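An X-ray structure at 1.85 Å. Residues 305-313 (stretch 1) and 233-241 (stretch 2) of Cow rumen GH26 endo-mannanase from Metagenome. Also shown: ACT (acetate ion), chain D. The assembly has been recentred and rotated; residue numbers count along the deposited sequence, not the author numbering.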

ATOM      1  N   PRO A 305      15.644 -15.314   7.572  1.00 16.19           N
ATOM      2  CA  PRO A 305      14.414 -14.548   7.784  1.00 15.89           C
ATOM      3  C   PRO A 305      13.719 -14.272   6.455  1.00 15.68           C
ATOM      4  O   PRO A 305      14.378 -14.258   5.415  1.00 16.18           O
ATOM      5  CB  PRO A 305      14.916 -13.255   8.425  1.00 16.45           C
ATOM      6  CG  PRO A 305      16.275 -13.076   7.838  1.00 18.23           C
ATOM      7  CD  PRO A 305      16.844 -14.465   7.679  1.00 16.59           C
ATOM      8  N   LEU A 306      12.410 -14.052   6.496  1.00 15.41           N
ATOM      9  CA  LEU A 306      11.631 -13.861   5.279  1.00 14.38           C
ATOM     10  C   LEU A 306      10.495 -12.862   5.484  1.00 13.90           C
ATOM     11  O   LEU A 306       9.729 -12.971   6.439  1.00 13.48           O
ATOM     12  CB  LEU A 306      11.061 -15.204   4.801  1.00 15.95           C
ATOM     13  CG  LEU A 306      10.197 -15.212   3.540  1.00 16.43           C
ATOM     14  CD1 LEU A 306      11.041 -14.897   2.309  1.00 16.20           C
ATOM     15  CD2 LEU A 306       9.483 -16.549   3.387  1.00 17.22           C
ATOM     16  N   ILE A 307      10.389 -11.884   4.590  1.00 14.09           N
ATOM     17  CA  ILE A 307       9.204 -11.036   4.555  1.00 13.92           C
ATOM     18  C   ILE A 307       8.097 -11.832   3.870  1.00 14.16           C
ATOM     19  O   ILE A 307       8.019 -11.882   2.641  1.00 15.29           O
ATOM     20  CB  ILE A 307       9.455  -9.708   3.819  1.00 14.92           C
ATOM     21  CG1 ILE A 307      10.637  -8.967   4.453  1.00 16.33           C
ATOM     22  CG2 ILE A 307       8.200  -8.839   3.837  1.00 14.04           C
ATOM     23  CD1 ILE A 307      11.083  -7.742   3.688  1.00 18.51           C
ATOM     24  N   PHE A 308       7.260 -12.472   4.677  1.00 13.68           N
ATOM     25  CA  PHE A 308       6.258 -13.405   4.178  1.00 14.39           C
ATOM     26  C   PHE A 308       4.931 -12.695   3.925  1.00 14.40           C
ATOM     27  O   PHE A 308       4.344 -12.111   4.840  1.00 13.44           O
ATOM     28  CB  PHE A 308       6.082 -14.558   5.174  1.00 15.26           C
ATOM     29  CG  PHE A 308       5.223 -15.679   4.667  1.00 16.85           C
ATOM     30  CD1 PHE A 308       5.372 -16.156   3.375  1.00 18.18           C
ATOM     31  CD2 PHE A 308       4.280 -16.273   5.491  1.00 17.00           C
ATOM     32  CE1 PHE A 308       4.583 -17.195   2.910  1.00 18.19           C
ATOM     33  CE2 PHE A 308       3.490 -17.313   5.031  1.00 16.22           C
ATOM     34  CZ  PHE A 308       3.643 -17.772   3.740  1.00 16.16           C
ATOM     35  N   ARG A 309       4.469 -12.747   2.677  1.00 14.21           N
ATOM     36  CA  ARG A 309       3.253 -12.049   2.272  1.00 15.22           C
ATOM     37  C   ARG A 309       2.202 -13.027   1.735  1.00 16.35           C
ATOM     38  O   ARG A 309       1.920 -13.057   0.537  1.00 17.20           O
ATOM     39  CB  ARG A 309       3.589 -10.981   1.221  1.00 15.09           C
ATOM     40  CG  ARG A 309       2.458 -10.015   0.897  1.00 15.00           C
ATOM     41  CD  ARG A 309       2.952  -8.882   0.003  1.00 15.60           C
ATOM     42  NE  ARG A 309       3.555  -9.375  -1.233  1.00 15.53           N
ATOM     43  CZ  ARG A 309       2.954  -9.347  -2.419  1.00 16.07           C
ATOM     44  NH1 ARG A 309       1.733  -8.835  -2.536  1.00 15.60           N
ATOM     45  NH2 ARG A 309       3.578  -9.817  -3.492  1.00 16.49           N
ATOM     46  N   PRO A 310       1.619 -13.840   2.628  1.00 15.67           N
ATOM     47  CA  PRO A 310       0.596 -14.788   2.190  1.00 15.01           C
ATOM     48  C   PRO A 310      -0.746 -14.094   2.037  1.00 14.81           C
ATOM     49  O   PRO A 310      -0.872 -12.953   2.484  1.00 14.88           O
ATOM     50  CB  PRO A 310       0.561 -15.801   3.331  1.00 14.57           C
ATOM     51  CG  PRO A 310       0.831 -14.959   4.542  1.00 14.79           C
ATOM     52  CD  PRO A 310       1.798 -13.875   4.092  1.00 15.12           C
ATOM     53  N   LEU A 311      -1.719 -14.765   1.422  1.00 15.56           N
ATOM     54  CA  LEU A 311      -3.099 -14.283   1.397  1.00 15.36           C
ATOM     55  C   LEU A 311      -3.176 -12.828   0.949  1.00 15.64           C
ATOM     56  O   LEU A 311      -3.867 -12.014   1.564  1.00 16.01           O
ATOM     57  CB  LEU A 311      -3.730 -14.445   2.783  1.00 15.08           C
ATOM     58  CG  LEU A 311      -3.737 -15.872   3.340  1.00 14.01           C
ATOM     59  CD1 LEU A 311      -4.068 -15.880   4.825  1.00 14.31           C
ATOM     60  CD2 LEU A 311      -4.732 -16.725   2.571  1.00 11.62           C
ATOM     61  N   HIS A 312      -2.455 -12.514  -0.122  1.00 14.99           N
ATOM     62  CA  HIS A 312      -2.249 -11.132  -0.536  1.00 15.94           C
ATOM     63  C   HIS A 312      -3.371 -10.604  -1.430  1.00 17.81           C
ATOM     64  O   HIS A 312      -4.194 -11.375  -1.930  1.00 18.40           O
ATOM     65  CB  HIS A 312      -0.899 -11.002  -1.251  1.00 15.69           C
ATOM     66  CG  HIS A 312      -0.845 -11.689  -2.580  1.00 15.49           C
ATOM     67  ND1 HIS A 312      -1.059 -13.043  -2.729  1.00 15.70           N
ATOM     68  CD2 HIS A 312      -0.587 -11.211  -3.820  1.00 16.78           C
ATOM     69  CE1 HIS A 312      -0.946 -13.367  -4.004  1.00 16.90           C
ATOM     70  NE2 HIS A 312      -0.658 -12.274  -4.688  1.00 17.65           N
ATOM     71  N   GLU A 313      -3.393  -9.283  -1.608  1.00 17.64           N
ATOM     72  CA  GLU A 313      -4.387  -8.597  -2.435  1.00 17.97           C
ATOM     73  C   GLU A 313      -5.811  -9.033  -2.102  1.00 18.37           C
ATOM     74  O   GLU A 313      -6.641  -9.210  -2.993  1.00 19.29           O
ATOM     75  CB  GLU A 313      -4.095  -8.834  -3.920  1.00 18.34           C
ATOM     76  CG  GLU A 313      -2.746  -8.299  -4.377  1.00 18.28           C
ATOM     77  CD  GLU A 313      -2.525  -8.461  -5.875  1.00 20.30           C
ATOM     78  OE1 GLU A 313      -3.385  -9.066  -6.546  1.00 20.69           O
ATOM     79  OE2 GLU A 313      -1.489  -7.985  -6.386  1.00 19.88           O
TER
HETATM   80  C   ACT D 603       0.030 -11.312  -8.401  1.00 27.04           C
HETATM   81  O   ACT D 603      -0.711 -12.278  -8.687  1.00 26.89           O
HETATM   82  OXT ACT D 603       0.375 -11.223  -7.202  1.00 25.18           O
HETATM   83  CH3 ACT D 603       0.482 -10.327  -9.438  1.00 27.65           C
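Stretch 2 (233-241) GIATASWHI

Stretch 2 lies beside stretch 1 as a parallel neighbour in a β-sheet. Strand 234-238 runs at 17° to strand 306-309 in N-to-C direction (signed crossing angle -17°), with the axes approaching to 4.7 Å. CA-CA distances set the register: Ile 307 pairs with Thr 236 at 4.3 Å and Phe 308 with Ala 237 at 5.2 Å. The two stretches together bury 639 Å².

Gly 233, in extended conformation (phi/psi -93/179), leads in without touching stretch 1. Ile 234 enters the strand at -109/136, and its CG2 packs 3.8 Å from CD1 of Ile 307. Ala 235, with the same backbone angles, accepts the first inter-strand hydrogen bond, from Ile 307 N to Ala 235 O (2.9 Å, 165° at the hydrogen). Its own N donates to water 1 (2.8 Å), which in turn donates to Pro 305 O (2.9 Å), so the water carries the pairing one step beyond the direct bonds. Ala 235 CB also meets Leu 306 CD1 at 3.8 Å.

Thr 236 shares a face of the sheet with Ile 307. Its chi1 of -174° (t) brings OG1 within 2.8 Å of Ile 307 O, to which it donates; the same oxygen accepts from Ala 237 N (3.0 Å, 156°). Water 2 donates to Thr 236 OG1 (2.8 Å) and accepts from Arg 309 NE (2.9 Å), linking the two side chains. Ala 237 turns to the other face, with Phe 308, and its CB lies 3.9 Å from Leu 306 CD1. Its O accepts from Arg 309 N (2.8 Å, 168°). Thus Ala 237 uses both backbone polar atoms, reaching the residues before and after Phe 308, as parallel pairing requires.

Beyond this point the direct ladder gives way. Ser 238 CA makes a CA-H...O contact with Arg 309 O (3.4 Å, 152°), while Trp 239 N and Arg 309 O are 4.1 Å apart. Water 4 fills that gap, accepting from Trp 239 N (2.5 Å) and donating to Arg 309 O (2.7 Å). Water 5 likewise donates to Trp 239 O (2.7 Å) and accepts from Leu 311 N (2.8 Å). Pro 310 CB sits at the indole edge, 4.2 Å from Trp 239 CE3.

His 240 presents its ring face to the edge of His 312, offset, with centroids 4.6 Å apart and planes at 69°. An acetate ion joins them: His 240 NE2 donates to its O (2.6 Å) and His 312 NE2 to its OXT (2.9 Å). Ile 241 ends the stretch without contact.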

ATOM      1  N   GLY A 233      21.373 -10.500   0.508  1.00 18.07           N
ATOM      2  CA  GLY A 233      20.154  -9.791   0.171  1.00 17.04           C
ATOM      3  C   GLY A 233      19.008 -10.042   1.130  1.00 16.88           C
ATOM      4  O   GLY A 233      19.137 -10.796   2.097  1.00 16.08           O
ATOM      5  N   ILE A 234      17.883  -9.391   0.852  1.00 15.99           N
ATOM      6  CA  ILE A 234      16.666  -9.536   1.637  1.00 15.09           C
ATOM      7  C   ILE A 234      15.631 -10.300   0.819  1.00 14.71           C
ATOM      8  O   ILE A 234      15.453 -10.027  -0.364  1.00 15.06           O
ATOM      9  CB  ILE A 234      16.095  -8.163   2.048  1.00 14.92           C
ATOM     10  CG1 ILE A 234      17.112  -7.394   2.897  1.00 15.99           C
ATOM     11  CG2 ILE A 234      14.779  -8.324   2.796  1.00 14.36           C
ATOM     12  CD1 ILE A 234      16.671  -5.993   3.258  1.00 16.97           C
ATOM     13  N   ALA A 235      14.953 -11.258   1.443  1.00 12.95           N
ATOM     14  CA  ALA A 235      13.978 -12.069   0.724  1.00 13.25           C
ATOM     15  C   ALA A 235      12.541 -11.749   1.130  1.00 12.73           C
ATOM     16  O   ALA A 235      12.240 -11.594   2.313  1.00 13.05           O
ATOM     17  CB  ALA A 235      14.264 -13.550   0.943  1.00 12.53           C
ATOM     18  N   THR A 236      11.661 -11.642   0.138  1.00 12.78           N
ATOM     19  CA  THR A 236      10.225 -11.588   0.386  1.00 13.14           C
ATOM     20  C   THR A 236       9.549 -12.668  -0.455  1.00 13.34           C
ATOM     21  O   THR A 236      10.068 -13.064  -1.500  1.00 13.60           O
ATOM     22  CB  THR A 236       9.619 -10.198   0.064  1.00 15.48           C
ATOM     23  OG1 THR A 236       8.243 -10.166   0.464  1.00 14.86           O
ATOM     24  CG2 THR A 236       9.716  -9.887  -1.422  1.00 16.46           C
ATOM     25  N   ALA A 237       8.405 -13.168   0.001  1.00 12.85           N
ATOM     26  CA  ALA A 237       7.727 -14.214  -0.754  1.00 13.86           C
ATOM     27  C   ALA A 237       6.212 -14.191  -0.592  1.00 15.16           C
ATOM     28  O   ALA A 237       5.689 -14.018   0.511  1.00 14.54           O
ATOM     29  CB  ALA A 237       8.270 -15.578  -0.358  1.00 14.05           C
ATOM     30  N   SER A 238       5.517 -14.364  -1.711  1.00 15.00           N
ATOM     31  CA  SER A 238       4.073 -14.548  -1.702  1.00 16.09           C
ATOM     32  C   SER A 238       3.758 -16.038  -1.807  1.00 14.97           C
ATOM     33  O   SER A 238       4.666 -16.871  -1.830  1.00 15.28           O
ATOM     34  CB  SER A 238       3.416 -13.761  -2.842  1.00 17.11           C
ATOM     35  OG  SER A 238       4.117 -13.934  -4.063  1.00 17.12           O
ATOM     36  N   TRP A 239       2.476 -16.374  -1.876  1.00 14.50           N
ATOM     37  CA  TRP A 239       2.054 -17.769  -1.851  1.00 15.64           C
ATOM     38  C   TRP A 239       0.773 -17.958  -2.663  1.00 16.53           C
ATOM     39  O   TRP A 239      -0.320 -18.000  -2.103  1.00 17.39           O
ATOM     40  CB  TRP A 239       1.847 -18.225  -0.400  1.00 15.89           C
ATOM     41  CG  TRP A 239       1.538 -19.682  -0.214  1.00 16.53           C
ATOM     42  CD1 TRP A 239       1.993 -20.729  -0.966  1.00 17.64           C
ATOM     43  CD2 TRP A 239       0.700 -20.252   0.800  1.00 18.04           C
ATOM     44  NE1 TRP A 239       1.490 -21.914  -0.480  1.00 18.06           N
ATOM     45  CE2 TRP A 239       0.692 -21.648   0.602  1.00 19.15           C
ATOM     46  CE3 TRP A 239      -0.047 -19.716   1.856  1.00 18.22           C
ATOM     47  CZ2 TRP A 239      -0.034 -22.516   1.420  1.00 19.53           C
ATOM     48  CZ3 TRP A 239      -0.765 -20.579   2.669  1.00 19.51           C
ATOM     49  CH2 TRP A 239      -0.753 -21.962   2.445  1.00 19.86           C
ATOM     50  N   HIS A 240       0.914 -18.059  -3.982  1.00 17.49           N
ATOM     51  CA  HIS A 240      -0.236 -18.233  -4.870  1.00 19.09           C
ATOM     52  C   HIS A 240      -0.799 -19.652  -4.802  1.00 19.57           C
ATOM     53  O   HIS A 240      -0.853 -20.355  -5.815  1.00 19.87           O
ATOM     54  CB  HIS A 240       0.140 -17.904  -6.319  1.00 19.16           C
ATOM     55  CG  HIS A 240       0.256 -16.438  -6.602  1.00 20.30           C
ATOM     56  ND1 HIS A 240       1.350 -15.689  -6.223  1.00 19.56           N
ATOM     57  CD2 HIS A 240      -0.584 -15.584  -7.232  1.00 22.08           C
ATOM     58  CE1 HIS A 240       1.178 -14.437  -6.607  1.00 21.28           C
ATOM     59  NE2 HIS A 240       0.012 -14.345  -7.221  1.00 22.87           N
ATOM     60  N   ILE A 241      -1.231 -20.066  -3.614  1.00 17.95           N
ATOM     61  CA  ILE A 241      -1.727 -21.423  -3.422  1.00 16.80           C
ATOM     62  C   ILE A 241      -3.074 -21.625  -4.123  1.00 18.46           C
ATOM     63  O   ILE A 241      -4.048 -20.916  -3.857  1.00 16.84           O
ATOM     64  CB  ILE A 241      -1.843 -21.775  -1.913  1.00 17.68           C
ATOM     65  CG1 ILE A 241      -2.437 -23.175  -1.727  1.00 17.19           C
ATOM     66  CG2 ILE A 241      -2.641 -20.719  -1.149  1.00 17.55           C
ATOM     67  CD1 ILE A 241      -1.567 -24.289  -2.281  1.00 16.43           C
TER
HETATM   68  O   HOH W   1      15.393 -11.865   4.099  1.00 23.22           O
HETATM   69  O   HOH W   2       6.203 -10.437  -1.389  1.00 13.35           O
HETATM   70  O   HOH W   3       6.222 -11.872  -3.621  1.00 21.16           O
HETATM   71  O   HOH W   4       0.640 -14.752  -1.197  1.00 13.13           O
HETATM   72  O   HOH W   5      -1.987 -17.138  -0.102  1.00 16.01           O